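Local coordinates for protein inorganic polyphosphate/ATP-glucomannokinase (Arthrobacter sp., PDB 1WOQ) that phosphorylates glucose and mannose, drawing the phosphoryl group from either inorganic polyphosphate or ATP, as a kinase of the ROK family, at residues 206-210 and 235-241; 129-134 and 253-258. The contacts are given in a common frame with arbitrary orientation. Residues are numbered along the deposited sequence.

Contact 1: residues 206-210 and 235-241; sequences FSHVE and LRLRTPI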
loop_
_atom_site.group_PDB
_atom_site.type_symbol
_atom_site.label_atom_id
_atom_site.label_comp_id
_atom_site.label_asym_id
_atom_site.label_seq_id
_atom_site.Cartn_x
_atom_site.Cartn_y
_atom_site.Cartn_z
ATOM N N PHE A 206 17.252 0.646 6.844
ATOM C CA PHE A 206 16.857 1.971 7.296
ATOM C C PHE A 206 18.009 2.956 7.435
ATOM O O PHE A 206 17.838 4.139 7.146
ATOM C CB PHE A 206 16.064 1.885 8.603
ATOM C CG PHE A 206 14.666 1.371 8.418
ATOM C CD1 PHE A 206 14.360 0.039 8.665
ATOM C CD2 PHE A 206 13.660 2.215 7.953
ATOM C CE1 PHE A 206 13.070 -0.448 8.452
ATOM C CE2 PHE A 206 12.369 1.740 7.736
ATOM C CZ PHE A 206 12.075 0.403 7.987
ATOM N N SER A 207 19.179 2.489 7.862
ATOM C CA SER A 207 20.309 3.404 7.984
ATOM C C SER A 207 20.752 3.844 6.586
ATOM O O SER A 207 21.185 4.979 6.392
ATOM C CB SER A 207 21.473 2.749 8.748
ATOM O OG SER A 207 22.001 1.641 8.055
ATOM N N HIS A 208 20.635 2.954 5.606
ATOM C CA HIS A 208 21.011 3.309 4.242
ATOM C C HIS A 208 20.033 4.344 3.691
ATOM O O HIS A 208 20.444 5.361 3.136
ATOM C CB HIS A 208 21.006 2.081 3.328
ATOM C CG HIS A 208 21.364 2.392 1.907
ATOM N ND1 HIS A 208 20.532 2.103 0.846
ATOM C CD2 HIS A 208 22.462 2.977 1.374
ATOM C CE1 HIS A 208 21.104 2.495 -0.279
ATOM N NE2 HIS A 208 22.275 3.029 0.013
ATOM N N VAL A 209 18.739 4.086 3.854
ATOM C CA VAL A 209 17.713 5.003 3.361
ATOM C C VAL A 209 17.800 6.340 4.104
ATOM O O VAL A 209 17.536 7.403 3.541
ATOM C CB VAL A 209 16.305 4.385 3.532
ATOM C CG1 VAL A 209 15.230 5.385 3.117
ATOM C CG2 VAL A 209 16.196 3.118 2.678
ATOM N N GLU A 210 18.183 6.271 5.373
ATOM C CA GLU A 210 18.339 7.456 6.204
ATOM C C GLU A 210 19.443 8.331 5.612
ATOM O O GLU A 210 19.323 9.561 5.562
ATOM C CB GLU A 210 18.689 7.013 7.629
ATOM C CG GLU A 210 19.153 8.093 8.564
ATOM C CD GLU A 210 19.266 7.573 9.979
ATOM O OE1 GLU A 210 18.226 7.502 10.665
ATOM O OE2 GLU A 210 20.387 7.214 10.394
ATOM N N LEU A 235 16.907 -1.201 16.733
ATOM C CA LEU A 235 17.527 -0.296 15.779
ATOM C C LEU A 235 18.173 0.921 16.426
ATOM O O LEU A 235 17.762 1.371 17.496
ATOM C CB LEU A 235 16.495 0.154 14.738
ATOM C CG LEU A 235 15.776 -0.982 14.001
ATOM C CD1 LEU A 235 14.823 -0.394 12.960
ATOM C CD2 LEU A 235 16.793 -1.893 13.334
ATOM N N ARG A 236 19.203 1.437 15.765
ATOM C CA ARG A 236 19.923 2.613 16.232
ATOM C C ARG A 236 20.004 3.573 15.055
ATOM O O ARG A 236 20.974 3.571 14.297
ATOM C CB ARG A 236 21.324 2.219 16.707
ATOM C CG ARG A 236 21.324 1.345 17.959
ATOM C CD ARG A 236 20.824 2.123 19.172
ATOM N NE ARG A 236 20.771 1.306 20.385
ATOM C CZ ARG A 236 19.827 0.407 20.647
ATOM N NH1 ARG A 236 18.841 0.199 19.787
ATOM N NH2 ARG A 236 19.867 -0.285 21.777
ATOM N N LEU A 237 18.965 4.387 14.906
ATOM C CA LEU A 237 18.884 5.339 13.808
ATOM C C LEU A 237 18.829 6.776 14.299
ATOM O O LEU A 237 18.484 7.040 15.450
ATOM C CB LEU A 237 17.633 5.055 12.978
ATOM C CG LEU A 237 17.464 3.630 12.454
ATOM C CD1 LEU A 237 16.061 3.457 11.889
ATOM C CD2 LEU A 237 18.521 3.343 11.402
ATOM N N ARG A 238 19.165 7.703 13.413
ATOM C CA ARG A 238 19.129 9.117 13.753
ATOM C C ARG A 238 17.702 9.607 13.509
ATOM O O ARG A 238 17.308 10.670 13.975
ATOM C CB ARG A 238 20.103 9.899 12.865
ATOM C CG ARG A 238 20.404 11.308 13.356
ATOM C CD ARG A 238 21.088 11.277 14.719
ATOM N NE ARG A 238 21.551 12.594 15.148
ATOM C CZ ARG A 238 22.468 13.313 14.506
ATOM N NH1 ARG A 238 22.828 14.500 14.974
ATOM N NH2 ARG A 238 23.023 12.846 13.395
ATOM N N THR A 239 16.931 8.802 12.787
ATOM C CA THR A 239 15.551 9.141 12.442
ATOM C C THR A 239 14.536 8.421 13.318
ATOM O O THR A 239 14.633 7.214 13.525
ATOM C CB THR A 239 15.238 8.744 10.982
ATOM O OG1 THR A 239 16.265 9.242 10.119
ATOM C CG2 THR A 239 13.888 9.303 10.547
ATOM N N PRO A 240 13.546 9.153 13.850
ATOM C CA PRO A 240 12.559 8.462 14.678
ATOM C C PRO A 240 11.813 7.485 13.776
ATOM O O PRO A 240 11.581 7.768 12.597
ATOM C CB PRO A 240 11.675 9.599 15.194
ATOM C CG PRO A 240 11.805 10.651 14.134
ATOM C CD PRO A 240 13.270 10.598 13.784
ATOM N N ILE A 241 11.453 6.331 14.319
ATOM C CA ILE A 241 10.759 5.328 13.526
ATOM C C ILE A 241 9.622 4.732 14.339
ATOM O O ILE A 241 9.816 4.276 15.468
ATOM C CB ILE A 241 11.758 4.235 13.047
ATOM C CG1 ILE A 241 11.035 3.201 12.181
ATOM C CG2 ILE A 241 12.452 3.585 14.246
ATOM C CD1 ILE A 241 11.980 2.321 11.368
#
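In the C-terminal half of this actin-like ATPase fold, helix 195-213 packs on a mixed sheet, and the loop entering that sheet's outermost strand, 241-243, is fastened to the helix flank. A general principle is at work: one carboxylate can gather several donors from a loop without regular structure. Glu210, with chi1 and chi2 both t, extends from the helix and turns at chi3 (-81°), bringing OE1 to Thr239 OG1, which donates a 2.7 Å hydrogen bond. Arg238 N (2.9 Å) and Thr239 N (2.8 Å) both reach Glu210 OE1 in weak hydrogen bonds. One turn earlier the contact becomes apolar. Phe206, in the m rotamer, also meets Phe218 of strand 217-221 edge-to-face, while Leu237, likewise m, brings CD1 to 3.6 Å from Phe206 CB. Ile241, t at both chi angles, makes a CH-pi contact: its CD1 lies over one face of the Phe206 ring, 3.7 Å from the centroid and 13° off the normal.

Contact 2: residues 129-134 and 253-258; sequences LAEARY and VGAAIE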
loop_
_atom_site.group_PDB
_atom_site.type_symbol
_atom_site.label_atom_id
_atom_site.label_comp_id
_atom_site.label_asym_id
_atom_site.label_seq_id
_atom_site.Cartn_x
_atom_site.Cartn_y
_atom_site.Cartn_z
ATOM N N LEU A 129 -0.596 7.977 1.738
ATOM C CA LEU A 129 -1.610 9.032 1.751
ATOM C C LEU A 129 -2.423 8.925 3.034
ATOM O O LEU A 129 -2.711 9.930 3.695
ATOM C CB LEU A 129 -2.554 8.900 0.551
ATOM C CG LEU A 129 -2.030 9.240 -0.844
ATOM C CD1 LEU A 129 -3.073 8.859 -1.894
ATOM C CD2 LEU A 129 -1.712 10.724 -0.915
ATOM N N ALA A 130 -2.795 7.698 3.383
ATOM C CA ALA A 130 -3.576 7.455 4.587
ATOM C C ALA A 130 -2.813 7.851 5.852
ATOM O O ALA A 130 -3.376 8.492 6.732
ATOM C CB ALA A 130 -3.988 5.991 4.656
ATOM N N GLU A 131 -1.540 7.470 5.947
ATOM C CA GLU A 131 -0.742 7.814 7.124
ATOM C C GLU A 131 -0.513 9.315 7.225
ATOM O O GLU A 131 -0.471 9.870 8.322
ATOM C CB GLU A 131 0.619 7.103 7.101
ATOM C CG GLU A 131 0.565 5.614 7.380
ATOM C CD GLU A 131 -0.093 5.285 8.712
ATOM O OE1 GLU A 131 0.341 5.825 9.752
ATOM O OE2 GLU A 131 -1.044 4.480 8.717
ATOM N N ALA A 132 -0.353 9.967 6.079
ATOM C CA ALA A 132 -0.119 11.406 6.047
ATOM C C ALA A 132 -1.343 12.198 6.499
ATOM O O ALA A 132 -1.225 13.214 7.197
ATOM C CB ALA A 132 0.281 11.833 4.637
ATOM N N ARG A 133 -2.518 11.719 6.110
ATOM C CA ARG A 133 -3.774 12.393 6.429
ATOM C C ARG A 133 -4.439 11.991 7.740
ATOM O O ARG A 133 -4.951 12.851 8.464
ATOM C CB ARG A 133 -4.759 12.186 5.272
ATOM C CG ARG A 133 -6.211 12.523 5.584
ATOM C CD ARG A 133 -6.427 13.998 5.869
ATOM N NE ARG A 133 -7.815 14.259 6.242
ATOM C CZ ARG A 133 -8.316 15.467 6.478
ATOM N NH1 ARG A 133 -9.593 15.600 6.812
ATOM N NH2 ARG A 133 -7.544 16.541 6.380
ATOM N N TYR A 134 -4.424 10.698 8.052
ATOM C CA TYR A 134 -5.079 10.192 9.256
ATOM C C TYR A 134 -4.176 9.449 10.230
ATOM O O TYR A 134 -4.627 9.067 11.312
ATOM C CB TYR A 134 -6.202 9.229 8.863
ATOM C CG TYR A 134 -7.158 9.755 7.823
ATOM C CD1 TYR A 134 -8.088 10.745 8.140
ATOM C CD2 TYR A 134 -7.154 9.242 6.524
ATOM C CE1 TYR A 134 -8.993 11.210 7.187
ATOM C CE2 TYR A 134 -8.052 9.699 5.568
ATOM C CZ TYR A 134 -8.971 10.683 5.907
ATOM O OH TYR A 134 -9.870 11.132 4.966
ATOM N N VAL A 253 -8.187 2.919 2.548
ATOM C CA VAL A 253 -8.390 4.330 2.846
ATOM C C VAL A 253 -7.598 5.210 1.892
ATOM O O VAL A 253 -8.128 6.173 1.349
ATOM C CB VAL A 253 -7.993 4.646 4.305
ATOM C CG1 VAL A 253 -8.093 6.146 4.572
ATOM C CG2 VAL A 253 -8.907 3.884 5.250
ATOM N N GLY A 254 -6.333 4.861 1.668
ATOM C CA GLY A 254 -5.507 5.644 0.767
ATOM C C GLY A 254 -6.053 5.700 -0.650
ATOM O O GLY A 254 -5.925 6.714 -1.333
ATOM N N ALA A 255 -6.661 4.607 -1.104
ATOM C CA ALA A 255 -7.222 4.564 -2.449
ATOM C C ALA A 255 -8.377 5.554 -2.566
ATOM O O ALA A 255 -8.542 6.208 -3.594
ATOM C CB ALA A 255 -7.706 3.153 -2.772
ATOM N N ALA A 256 -9.170 5.660 -1.504
ATOM C CA ALA A 256 -10.305 6.580 -1.488
ATOM C C ALA A 256 -9.788 8.016 -1.475
ATOM O O ALA A 256 -10.308 8.882 -2.183
ATOM C CB ALA A 256 -11.175 6.319 -0.265
ATOM N N ILE A 257 -8.762 8.265 -0.666
ATOM C CA ILE A 257 -8.167 9.596 -0.589
ATOM C C ILE A 257 -7.748 10.059 -1.981
ATOM O O ILE A 257 -8.041 11.182 -2.377
ATOM C CB ILE A 257 -6.906 9.610 0.316
ATOM C CG1 ILE A 257 -7.311 9.440 1.781
ATOM C CG2 ILE A 257 -6.130 10.915 0.114
ATOM C CD1 ILE A 257 -6.133 9.343 2.733
ATOM N N GLU A 258 -7.058 9.188 -2.716
ATOM C CA GLU A 258 -6.593 9.526 -4.055
ATOM C C GLU A 258 -7.745 9.959 -4.958
ATOM O O GLU A 258 -7.615 10.928 -5.704
ATOM C CB GLU A 258 -5.843 8.343 -4.681
ATOM C CG GLU A 258 -5.154 8.665 -6.013
ATOM C CD GLU A 258 -4.117 9.774 -5.899
ATOM O OE1 GLU A 258 -3.838 10.230 -4.770
ATOM O OE2 GLU A 258 -3.571 10.191 -6.942
#
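Two helices from distant parts of the chain cross almost at right angles here, in a buried helix-helix contact near the middle of the molecule. In the actin-like ATPase fold of the ROK family, it packs the last helix of the chain, 250-262, against helix 123-134, which follows directly on strand 118-122, an outermost strand of the N-terminal sheet, and begins among residues that line the glucose pocket, Asp123 and Ala124. The short segments cross at 81°, their axes 8.7 Å apart at closest approach. Where the two backbones come nearest, the residues are small: Ala130 and Gly254 are the closest pair across the segments, their CA atoms 4.6 Å apart, and Ala130 CB lies 4.0 Å from Gly254 N.

Around this point larger side chains interlock. Ile257 is a knob in a hole formed by Leu129, Ala130, Arg133 and Tyr134; its CD1 approaches Tyr134 CE2 to 3.4 Å and Ala130 CA to 3.7 Å. In return, Leu129 lies against the other helix, its CD1 3.6 Å from Gly254 O and 3.3 Å from Glu258 OE1. Val253 CG1 completes the apolar cluster, touching Ala130 CB at 4.1 Å and Tyr134 CE2 at 3.7 Å.

Tyr134 directs its hydroxyl out of this cluster, to a hydrogen bond with the carbonyl of Leu31, and Leu129 also rests on Ile121 of strand 118-122. No hydrogen bond joins the two segments, so their fit depends on shape complementarity and van der Waals contact between mainly apolar groups.

Followed from the N terminus, the chain first builds the sheet containing strand 118-122, then enters helix 123-134, the first partner of contact 2. It lays down the first three strands of the second sheet, then helix 195-213, strand 217-221 and the loop before strand 241-243, which meets that helix in contact 1 and closes a short loop. Only afterwards does helix 250-262 return to 129-134 and close the much longer loop, within which contact 1 is nested. The centres lie 24 Å apart and the nearest atoms about 10 Å. Contact 1 joins helix to loop at the periphery, its centre 21 Å from that of the chain, whereas contact 2 joins the terminal helix to the helix after strand 118-122, near the centre.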